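Local coordinates for arsenite methyltransferase (Chlamydomonas reinhardtii, PDB 5EVJ), which probably transfers methyl groups from S-adenosylmethionine to trivalent arsenic, giving methylated arsenicals up to trimethylarsine, at residues 274-280 against 326-332; 67-71 against 94-99; 200-206 against 224-230. The protein carries 15 engineered substitutions. All coordinates share one frame. Residues are numbered along the deposited sequence.

In the fold
Along the chain the order is contact 2, contact 3, contact 1. All three border one seven-stranded mixed sheet of order 3-2-1-4-5-7-6, the class I methyltransferase fold. Contact 2 packs helix 65-69 on the glycine-rich turn after strand 86-90; contact 1 ties the end of strand 266-274 to helix 322-329. Their centres form a wide triangle, about 30 Å (1 to 2), 26 Å (1 to 3) and 27 Å (2 to 3), with contacts 1 and 2 on opposite sides of the chain's centre. None touches another (nearest atoms about 10 to 14 Å apart): contact 1 brings in the C-terminal part, contact 2 the N-terminal helix 65-69, and contact 3 lies within the fold itself, where strand 193-202 meets helix 227-237.

Contact 1: residues 274-280 against 326-332. Engineered in segment 326-332: Tyr332 (natural residue Trp).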
loop_
_atom_site.group_PDB
_atom_site.type_symbol
_atom_site.label_atom_id
_atom_site.label_comp_id
_atom_site.label_asym_id
_atom_site.label_seq_id
_atom_site.Cartn_x
_atom_site.Cartn_y
_atom_site.Cartn_z
ATOM N N PHE A 274 -1.443 4.522 -7.154
ATOM C CA PHE A 274 -2.425 5.554 -7.125
ATOM C C PHE A 274 -3.331 5.398 -8.242
ATOM O O PHE A 274 -2.882 5.000 -9.364
ATOM C CB PHE A 274 -1.784 6.927 -7.258
ATOM C CG PHE A 274 -1.182 7.400 -5.990
ATOM C CD1 PHE A 274 -1.951 8.149 -5.066
ATOM C CD2 PHE A 274 0.137 7.075 -5.671
ATOM C CE1 PHE A 274 -1.396 8.583 -3.866
ATOM C CE2 PHE A 274 0.697 7.524 -4.492
ATOM C CZ PHE A 274 -0.046 8.293 -3.560
ATOM N N LYS A 275 -4.582 5.824 -7.979
ATOM C CA LYS A 275 -5.592 5.814 -9.006
ATOM C C LYS A 275 -6.029 7.243 -9.344
ATOM O O LYS A 275 -6.676 7.885 -8.578
ATOM C CB LYS A 275 -6.770 4.915 -8.569
ATOM C CG LYS A 275 -7.979 5.071 -9.465
ATOM C CD LYS A 275 -9.044 3.995 -9.248
ATOM C CE LYS A 275 -10.399 4.282 -10.007
ATOM N NZ LYS A 275 -11.429 3.173 -9.671
ATOM N N VAL A 276 -5.711 7.717 -10.512
ATOM C CA VAL A 276 -6.154 9.074 -10.881
ATOM C C VAL A 276 -6.580 9.006 -12.324
ATOM O O VAL A 276 -5.801 9.291 -13.244
ATOM C CB VAL A 276 -5.053 10.146 -10.621
ATOM C CG1 VAL A 276 -5.643 11.511 -10.837
ATOM C CG2 VAL A 276 -4.465 10.000 -9.218
ATOM N N PRO A 277 -7.807 8.561 -12.541
ATOM C CA PRO A 277 -8.217 8.160 -13.900
ATOM C C PRO A 277 -7.901 9.190 -14.954
ATOM O O PRO A 277 -8.195 10.369 -14.795
ATOM C CB PRO A 277 -9.765 7.934 -13.766
ATOM C CG PRO A 277 -9.920 7.495 -12.315
ATOM C CD PRO A 277 -8.900 8.372 -11.557
ATOM N N GLY A 278 -7.333 8.725 -16.057
ATOM C CA GLY A 278 -7.008 9.604 -17.209
ATOM C C GLY A 278 -5.690 10.361 -17.040
ATOM O O GLY A 278 -5.277 11.003 -17.981
ATOM N N GLN A 279 -5.000 10.240 -15.898
ATOM C CA GLN A 279 -3.862 11.116 -15.614
ATOM C C GLN A 279 -2.513 10.419 -15.528
ATOM O O GLN A 279 -1.500 11.094 -15.702
ATOM C CB GLN A 279 -4.073 11.851 -14.260
ATOM C CG GLN A 279 -5.321 12.757 -14.205
ATOM C CD GLN A 279 -5.120 14.033 -15.044
ATOM O OE1 GLN A 279 -5.436 14.026 -16.199
ATOM N NE2 GLN A 279 -4.484 15.087 -14.485
ATOM N N ILE A 280 -2.477 9.118 -15.197
ATOM C CA ILE A 280 -1.234 8.503 -14.799
ATOM C C ILE A 280 -0.616 7.855 -16.064
ATOM O O ILE A 280 -1.287 7.065 -16.743
ATOM C CB ILE A 280 -1.381 7.449 -13.656
ATOM C CG1 ILE A 280 -2.036 8.019 -12.358
ATOM C CG2 ILE A 280 -0.025 6.877 -13.287
ATOM C CD1 ILE A 280 -1.444 9.354 -11.911
ATOM N N SER A 326 0.035 14.632 -9.944
ATOM C CA SER A 326 -1.262 13.994 -9.747
ATOM C C SER A 326 -1.261 13.279 -8.400
ATOM O O SER A 326 -2.272 13.313 -7.673
ATOM C CB SER A 326 -1.555 12.948 -10.896
ATOM O OG SER A 326 -1.883 13.618 -12.112
ATOM N N MET A 327 -0.180 12.565 -8.102
ATOM C CA MET A 327 -0.145 11.799 -6.882
ATOM C C MET A 327 -0.213 12.575 -5.549
ATOM O O MET A 327 -0.647 12.013 -4.502
ATOM C CB MET A 327 1.099 10.912 -6.848
ATOM C CG MET A 327 1.146 9.907 -8.021
ATOM S SD MET A 327 2.638 8.877 -8.139
ATOM C CE MET A 327 2.282 7.936 -9.641
ATOM N N VAL A 328 0.328 13.811 -5.560
ATOM C CA VAL A 328 0.382 14.614 -4.358
ATOM C C VAL A 328 -0.665 15.693 -4.514
ATOM O O VAL A 328 -1.166 16.183 -3.530
ATOM C CB VAL A 328 1.777 15.257 -4.098
ATOM C CG1 VAL A 328 2.826 14.145 -4.075
ATOM C CG2 VAL A 328 2.092 16.397 -5.095
ATOM N N GLY A 329 -1.071 16.026 -5.739
ATOM C CA GLY A 329 -2.008 17.137 -5.760
ATOM C C GLY A 329 -3.398 16.876 -6.296
ATOM O O GLY A 329 -4.118 17.848 -6.540
ATOM N N GLU A 330 -3.735 15.612 -6.580
ATOM C CA GLU A 330 -5.045 15.292 -7.227
ATOM C C GLU A 330 -5.562 14.067 -6.542
ATOM O O GLU A 330 -6.558 13.559 -6.922
ATOM C CB GLU A 330 -4.913 14.977 -8.757
ATOM C CG GLU A 330 -4.846 16.192 -9.725
ATOM C CD GLU A 330 -4.039 15.899 -11.032
ATOM O OE1 GLU A 330 -4.267 14.850 -11.644
ATOM O OE2 GLU A 330 -3.127 16.689 -11.459
ATOM N N SER A 331 -4.833 13.579 -5.558
ATOM C CA SER A 331 -5.216 12.467 -4.739
ATOM C C SER A 331 -5.756 12.926 -3.379
ATOM O O SER A 331 -6.029 14.111 -3.143
ATOM C CB SER A 331 -3.980 11.637 -4.463
ATOM O OG SER A 331 -3.090 12.340 -3.531
ATOM N N TYR A 332 -5.839 11.976 -2.461
ATOM C CA TYR A 332 -6.334 12.256 -1.114
ATOM C C TYR A 332 -5.322 13.067 -0.360
ATOM O O TYR A 332 -5.632 13.586 0.709
ATOM C CB TYR A 332 -6.595 10.970 -0.338
ATOM C CG TYR A 332 -5.366 10.151 -0.013
ATOM C CD1 TYR A 332 -4.866 9.183 -0.918
ATOM C CD2 TYR A 332 -4.731 10.272 1.234
ATOM C CE1 TYR A 332 -3.778 8.386 -0.593
ATOM C CE2 TYR A 332 -3.670 9.512 1.535
ATOM C CZ TYR A 332 -3.175 8.576 0.611
ATOM O OH TYR A 332 -2.084 7.812 0.989
#
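The ring of Phe274 is the main bump here. It sits against the last turn of helix 322-329, with Met327 CB over one face, 4.1 Å from the ring centroid and almost on the normal. Met327 stretches alongside (CG to Phe274 CD2 3.8 Å), and its SD, 4.8 Å from the centroid and oblique to the ring, adds a Met-aromatic contact. Phe274 CE1 reaches Met327 O at 3.6 Å, Ser331 CB at 4.0 Å and CE1 of the engineered Tyr332 at 4.1 Å, so the residues just past the helix complete the hollow. Phe274 ends a strand of the methyltransferase sheet, which is thus docked onto the C-terminal part of the chain. Beyond it, residues 276-279 fold back in a type II turn, closed by Gln279 N to Val276 O at 2.9 Å. The fold makes a second hollow that takes Ser326: its CB lies 4.3 Å from Val276 CG1 and 3.7 Å from Ile280 CD1, and its OG 3.5 Å from Gln279 CB. Glu330 lies across Ser326 and Gln279: its OE1 accepts hydrogen bonds from Gln279 NE2 (2.9 Å) and Ser326 OG (2.7 Å), and Val276 CG1 rests 3.7 Å from the same oxygen.

Contact 2: residues 67-71 against 94-99. Engineered in segment 94-99: Ala98 (natural residue Cys).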
loop_
_atom_site.group_PDB
_atom_site.type_symbol
_atom_site.label_atom_id
_atom_site.label_comp_id
_atom_site.label_asym_id
_atom_site.label_seq_id
_atom_site.Cartn_x
_atom_site.Cartn_y
_atom_site.Cartn_z
ATOM N N VAL A 67 -4.342 -9.731 19.386
ATOM C CA VAL A 67 -4.583 -9.300 18.029
ATOM C C VAL A 67 -3.256 -9.241 17.234
ATOM O O VAL A 67 -3.217 -9.665 16.043
ATOM C CB VAL A 67 -5.371 -7.976 17.990
ATOM C CG1 VAL A 67 -5.253 -7.365 16.614
ATOM C CG2 VAL A 67 -6.842 -8.240 18.308
ATOM N N LYS A 68 -2.201 -8.751 17.909
ATOM C CA LYS A 68 -0.803 -8.743 17.404
ATOM C C LYS A 68 -0.122 -10.123 17.352
ATOM O O LYS A 68 0.353 -10.555 16.287
ATOM C CB LYS A 68 0.103 -7.879 18.271
ATOM C CG LYS A 68 -0.028 -6.383 18.078
ATOM C CD LYS A 68 0.940 -5.613 19.006
ATOM C CE LYS A 68 0.456 -5.575 20.462
ATOM N NZ LYS A 68 1.398 -4.729 21.233
ATOM N N GLU A 69 -0.023 -10.798 18.496
ATOM C CA GLU A 69 0.652 -12.102 18.506
ATOM C C GLU A 69 0.197 -13.036 17.383
ATOM O O GLU A 69 0.967 -13.873 16.919
ATOM C CB GLU A 69 0.458 -12.799 19.832
ATOM C CG GLU A 69 1.488 -12.412 20.875
ATOM C CD GLU A 69 1.167 -13.029 22.223
ATOM O OE1 GLU A 69 -0.021 -13.357 22.480
ATOM O OE2 GLU A 69 2.108 -13.184 23.022
ATOM N N LYS A 70 -1.048 -12.883 16.938
ATOM C CA LYS A 70 -1.603 -13.773 15.912
ATOM C C LYS A 70 -1.521 -13.218 14.476
ATOM O O LYS A 70 -2.293 -13.607 13.621
ATOM C CB LYS A 70 -3.055 -14.193 16.269
ATOM C CG LYS A 70 -3.184 -14.944 17.595
ATOM C CD LYS A 70 -4.479 -15.723 17.731
ATOM C CE LYS A 70 -4.548 -16.426 19.089
ATOM N NZ LYS A 70 -5.908 -16.962 19.370
ATOM N N PHE A 71 -0.581 -12.322 14.189
ATOM C CA PHE A 71 -0.671 -11.628 12.909
ATOM C C PHE A 71 0.235 -12.106 11.763
ATOM O O PHE A 71 -0.283 -12.512 10.714
ATOM C CB PHE A 71 -0.649 -10.119 13.082
ATOM C CG PHE A 71 -0.978 -9.378 11.826
ATOM C CD1 PHE A 71 -2.244 -9.491 11.248
ATOM C CD2 PHE A 71 -0.008 -8.579 11.192
ATOM C CE1 PHE A 71 -2.540 -8.825 10.061
ATOM C CE2 PHE A 71 -0.308 -7.907 10.021
ATOM C CZ PHE A 71 -1.580 -8.021 9.466
ATOM N N SER A 94 -5.899 -11.459 12.048
ATOM C CA SER A 94 -6.390 -11.204 13.348
ATOM C C SER A 94 -6.585 -9.714 13.664
ATOM O O SER A 94 -7.098 -9.394 14.751
ATOM C CB SER A 94 -5.351 -11.771 14.325
ATOM O OG SER A 94 -4.091 -11.169 14.126
ATOM N N GLY A 95 -6.069 -8.826 12.800
ATOM C CA GLY A 95 -6.552 -7.427 12.721
ATOM C C GLY A 95 -5.516 -6.352 13.072
ATOM O O GLY A 95 -5.846 -5.161 13.083
ATOM N N ARG A 96 -4.269 -6.754 13.339
ATOM C CA ARG A 96 -3.197 -5.812 13.714
ATOM C C ARG A 96 -3.311 -4.541 12.824
ATOM O O ARG A 96 -3.554 -3.450 13.327
ATOM C CB ARG A 96 -1.802 -6.521 13.576
ATOM C CG ARG A 96 -0.569 -5.975 14.349
ATOM C CD ARG A 96 0.540 -5.436 13.454
ATOM N NE ARG A 96 1.699 -6.322 13.291
ATOM C CZ ARG A 96 2.458 -6.412 12.192
ATOM N NH1 ARG A 96 2.183 -5.695 11.106
ATOM N NH2 ARG A 96 3.485 -7.253 12.169
ATOM N N ASP A 97 -3.211 -4.705 11.498
ATOM C CA ASP A 97 -3.100 -3.535 10.590
ATOM C C ASP A 97 -4.431 -2.759 10.556
ATOM O O ASP A 97 -4.439 -1.537 10.471
ATOM C CB ASP A 97 -2.591 -3.906 9.136
ATOM C CG ASP A 97 -1.095 -4.363 9.107
ATOM O OD1 ASP A 97 -0.327 -4.095 10.080
ATOM O OD2 ASP A 97 -0.665 -4.975 8.100
ATOM N N ALA A 98 -5.537 -3.470 10.659
ATOM C CA ALA A 98 -6.842 -2.790 10.669
ATOM C C ALA A 98 -7.012 -1.994 11.962
ATOM O O ALA A 98 -7.600 -0.896 11.958
ATOM C CB ALA A 98 -7.961 -3.792 10.474
ATOM N N TYR A 99 -6.439 -2.507 13.066
ATOM C CA TYR A 99 -6.566 -1.805 14.347
ATOM C C TYR A 99 -5.747 -0.556 14.305
ATOM O O TYR A 99 -6.188 0.506 14.702
ATOM C CB TYR A 99 -6.094 -2.694 15.494
ATOM C CG TYR A 99 -7.189 -3.616 16.046
ATOM C CD1 TYR A 99 -8.011 -4.354 15.188
ATOM C CD2 TYR A 99 -7.402 -3.759 17.427
ATOM C CE1 TYR A 99 -9.011 -5.206 15.666
ATOM C CE2 TYR A 99 -8.402 -4.647 17.916
ATOM C CZ TYR A 99 -9.215 -5.332 17.031
ATOM O OH TYR A 99 -10.203 -6.191 17.474
#
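Ser94 takes the p rotamer, which points its hydroxyl at the C-terminal turn of helix 65-69: OG donates to Val67 O at 2.6 Å and lies 3.1 Å from Lys70 O. Val67, in t, sends CG1 over the face of the Tyr99 ring, 4.1 Å from its centroid, and to within 3.5 Å of Arg96 N. That ring, with chi1 m, leans back over Gly95, the N-cap of helix 96-104. A CB on Gly95 would run into Tyr99 CE1 and, at phi 117°, into the carbonyl of Ser94. Phe71 is the other large piece. With chi1 t its ring turns one face to Arg96, whose CB sits 3.7 Å from the ring centroid in a CH-pi contact. Chi2 and chi3 of Arg96 are both between wells, and the bent chain brings CZ to 3.4 Å from Phe71 CD2. From there Arg96 NH1 makes a salt bridge to Asp97 OD1 (3.1 Å) and also hydrogen-bonds Gly75 O. Asp97, in m, places OD2 3.5 Å from Phe71 CZ; that oxygen is hydrogen-bonded to Asn169 ND2. Gly95 belongs to a GxG turn, consistent with the AdoMet-binding glycine-rich loop of class I methyltransferases. Helix 65-69 covers the turn linking strand 86-90 to helix 96-104, while Phe71 reaches Asn169 on strand 163-169 and Tyr99 packs on strand 143-147.

Contact 3: residues 200-206 against 224-230; sequences VYVDRRL and ALYNNDF
The end of strand 193-202 and the approach to helix 227-237 run parallel, joined by a single beta bridge between Val202 and Tyr226 (CA-CA 4.6 Å). This is where the crossover of a Rossmann-like methyltransferase fold begins, helix 227-237 leading on to strand 243-249. Residues 200-202 are extended (Val202 phi/psi -121/157), as are Ala224 and Leu225 (-85/150); helical angles start at Asn227, making Tyr226 the N-cap. Val202 N donates to Leu225 O and Asn227 N to Val202 O, both at 2.8 Å, with Tyr226 CA 3.4 Å from that carbonyl in a CA-H...O contact. One step back the backbones have parted, and a water bridges them, donating to Val200 O (3.0 Å) and accepting from Leu225 N (2.8 Å).

Ala224 CB fits against Val200 O (3.4 Å) and Val202 CG2 (3.9 Å), while Leu206 CD2 approaches Ala224 O to 3.3 Å. Tyr201 (chi1 m) and Phe230 (chi1 t) meet obliquely, centroids 5.1 Å apart and planes at 53°, with Tyr201 CE2 over the Phe230 ring, 3.5 Å from CG; both rings also meet Tyr271 of strand 266-274. Past the strand, Asp203 turns away and pairs with Arg204 (NE to OD1 2.9 Å). Tyr226, chi1 t, lays its ring beside residues 203-205, CE1 3.2 Å from Asp203 O and CE2 over the Arg205 guanidinium. Arg205, m-t-t, makes a two-pronged salt bridge to Asp229 (m): NE to OD2 at 2.8 Å and NH2 to OD1 at 3.1 Å.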
loop_
_atom_site.group_PDB
_atom_site.type_symbol
_atom_site.label_atom_id
_atom_site.label_comp_id
_atom_site.label_asym_id
_atom_site.label_seq_id
_atom_site.Cartn_x
_atom_site.Cartn_y
_atom_site.Cartn_z
ATOM N N VAL A 200 6.559 -9.335 -0.694
ATOM C CA VAL A 200 7.924 -9.763 -0.992
ATOM C C VAL A 200 8.124 -9.943 -2.497
ATOM O O VAL A 200 7.299 -10.522 -3.182
ATOM C CB VAL A 200 8.264 -11.037 -0.225
ATOM C CG1 VAL A 200 9.615 -11.562 -0.690
ATOM C CG2 VAL A 200 8.310 -10.733 1.263
ATOM N N TYR A 201 9.210 -9.408 -3.014
ATOM C CA TYR A 201 9.536 -9.537 -4.459
ATOM C C TYR A 201 10.948 -10.069 -4.643
ATOM O O TYR A 201 11.751 -10.091 -3.664
ATOM C CB TYR A 201 9.409 -8.152 -5.147
ATOM C CG TYR A 201 8.005 -7.620 -4.988
ATOM C CD1 TYR A 201 7.655 -6.865 -3.856
ATOM C CD2 TYR A 201 6.996 -7.919 -5.923
ATOM C CE1 TYR A 201 6.354 -6.432 -3.656
ATOM C CE2 TYR A 201 5.668 -7.485 -5.715
ATOM C CZ TYR A 201 5.389 -6.740 -4.564
ATOM O OH TYR A 201 4.135 -6.251 -4.340
ATOM N N VAL A 202 11.286 -10.393 -5.904
ATOM C CA VAL A 202 12.636 -10.823 -6.287
ATOM C C VAL A 202 13.263 -9.914 -7.350
ATOM O O VAL A 202 12.547 -9.275 -8.120
ATOM C CB VAL A 202 12.594 -12.251 -6.866
ATOM C CG1 VAL A 202 13.999 -12.904 -6.888
ATOM C CG2 VAL A 202 11.608 -13.089 -6.078
ATOM N N ASP A 203 14.598 -9.891 -7.432
ATOM C CA ASP A 203 15.240 -9.065 -8.415
ATOM C C ASP A 203 15.317 -9.786 -9.759
ATOM O O ASP A 203 15.732 -9.189 -10.722
ATOM C CB ASP A 203 16.623 -8.582 -7.966
ATOM C CG ASP A 203 17.678 -9.721 -7.999
ATOM O OD1 ASP A 203 17.327 -10.912 -7.943
ATOM O OD2 ASP A 203 18.870 -9.423 -8.071
ATOM N N ARG A 204 14.865 -11.028 -9.828
ATOM C CA ARG A 204 14.837 -11.800 -11.080
ATOM C C ARG A 204 13.731 -12.856 -11.013
ATOM O O ARG A 204 13.228 -13.137 -9.939
ATOM C CB ARG A 204 16.217 -12.512 -11.236
ATOM C CG ARG A 204 16.469 -13.631 -10.232
ATOM C CD ARG A 204 17.946 -13.948 -10.184
ATOM N NE ARG A 204 18.706 -12.792 -9.643
ATOM C CZ ARG A 204 20.037 -12.668 -9.712
ATOM N NH1 ARG A 204 20.608 -11.566 -9.199
ATOM N NH2 ARG A 204 20.809 -13.650 -10.285
ATOM N N ARG A 205 13.366 -13.457 -12.123
ATOM C CA ARG A 205 12.370 -14.557 -12.140
ATOM C C ARG A 205 12.889 -15.831 -11.511
ATOM O O ARG A 205 13.953 -16.304 -11.859
ATOM C CB ARG A 205 11.924 -14.898 -13.576
ATOM C CG ARG A 205 11.119 -13.778 -14.202
ATOM C CD ARG A 205 10.838 -13.996 -15.690
ATOM N NE ARG A 205 10.303 -12.757 -16.295
ATOM C CZ ARG A 205 10.772 -12.142 -17.382
ATOM N NH1 ARG A 205 11.748 -12.675 -18.161
ATOM N NH2 ARG A 205 10.227 -11.011 -17.725
ATOM N N LEU A 206 12.137 -16.409 -10.596
ATOM C CA LEU A 206 12.551 -17.682 -10.033
ATOM C C LEU A 206 12.408 -18.773 -11.076
ATOM O O LEU A 206 11.431 -18.768 -11.830
ATOM C CB LEU A 206 11.689 -18.043 -8.845
ATOM C CG LEU A 206 12.018 -17.566 -7.430
ATOM C CD1 LEU A 206 13.428 -17.014 -7.266
ATOM C CD2 LEU A 206 10.977 -16.570 -6.920
ATOM N N ALA A 224 6.726 -15.247 -4.940
ATOM C CA ALA A 224 7.209 -13.876 -4.999
ATOM C C ALA A 224 7.651 -13.656 -6.449
ATOM O O ALA A 224 8.403 -14.471 -6.987
ATOM C CB ALA A 224 8.369 -13.667 -4.047
ATOM N N LEU A 225 7.134 -12.600 -7.079
ATOM C CA LEU A 225 7.454 -12.231 -8.453
ATOM C C LEU A 225 8.732 -11.372 -8.580
ATOM O O LEU A 225 9.127 -10.626 -7.654
ATOM C CB LEU A 225 6.290 -11.392 -9.044
ATOM C CG LEU A 225 4.948 -12.027 -9.496
ATOM C CD1 LEU A 225 4.117 -11.082 -10.344
ATOM C CD2 LEU A 225 5.106 -13.297 -10.312
ATOM N N TYR A 226 9.386 -11.541 -9.729
ATOM C CA TYR A 226 10.303 -10.583 -10.252
ATOM C C TYR A 226 9.630 -9.184 -10.129
ATOM O O TYR A 226 8.550 -8.932 -10.685
ATOM C CB TYR A 226 10.639 -10.964 -11.695
ATOM C CG TYR A 226 11.501 -9.946 -12.417
ATOM C CD1 TYR A 226 12.465 -9.103 -11.719
ATOM C CD2 TYR A 226 11.367 -9.788 -13.804
ATOM C CE1 TYR A 226 13.253 -8.174 -12.417
ATOM C CE2 TYR A 226 12.139 -8.842 -14.500
ATOM C CZ TYR A 226 13.067 -8.052 -13.846
ATOM O OH TYR A 226 13.788 -7.185 -14.687
ATOM N N ASN A 227 10.251 -8.260 -9.414
ATOM C CA ASN A 227 9.573 -6.990 -9.254
ATOM C C ASN A 227 9.074 -6.354 -10.556
ATOM O O ASN A 227 8.012 -5.719 -10.548
ATOM C CB ASN A 227 10.369 -5.980 -8.394
ATOM C CG ASN A 227 11.492 -5.327 -9.137
ATOM O OD1 ASN A 227 11.673 -4.122 -9.057
ATOM N ND2 ASN A 227 12.248 -6.096 -9.857
ATOM N N ASN A 228 9.811 -6.499 -11.676
ATOM C CA ASN A 228 9.396 -5.757 -12.862
ATOM C C ASN A 228 8.201 -6.496 -13.459
ATOM O O ASN A 228 7.433 -5.924 -14.187
ATOM C CB ASN A 228 10.504 -5.608 -13.915
ATOM C CG ASN A 228 11.520 -4.530 -13.559
ATOM O OD1 ASN A 228 11.129 -3.462 -13.144
ATOM N ND2 ASN A 228 12.854 -4.813 -13.742
ATOM N N ASP A 229 8.042 -7.784 -13.193
ATOM C CA ASP A 229 6.852 -8.477 -13.703
ATOM C C ASP A 229 5.622 -8.027 -12.902
ATOM O O ASP A 229 4.552 -7.933 -13.424
ATOM C CB ASP A 229 6.981 -10.030 -13.673
ATOM C CG ASP A 229 7.878 -10.568 -14.740
ATOM O OD1 ASP A 229 8.121 -9.878 -15.780
ATOM O OD2 ASP A 229 8.326 -11.712 -14.567
ATOM N N PHE A 230 5.790 -7.747 -11.617
ATOM C CA PHE A 230 4.705 -7.233 -10.850
ATOM C C PHE A 230 4.246 -5.889 -11.405
ATOM O O PHE A 230 3.016 -5.629 -11.585
ATOM C CB PHE A 230 5.043 -7.130 -9.360
ATOM C CG PHE A 230 4.134 -6.195 -8.638
ATOM C CD1 PHE A 230 2.833 -6.600 -8.298
ATOM C CD2 PHE A 230 4.511 -4.854 -8.445
ATOM C CE1 PHE A 230 1.975 -5.683 -7.705
ATOM C CE2 PHE A 230 3.645 -3.937 -7.829
ATOM C CZ PHE A 230 2.384 -4.357 -7.485
HETATM O O HOH W 1 5.611 -10.762 -5.618
#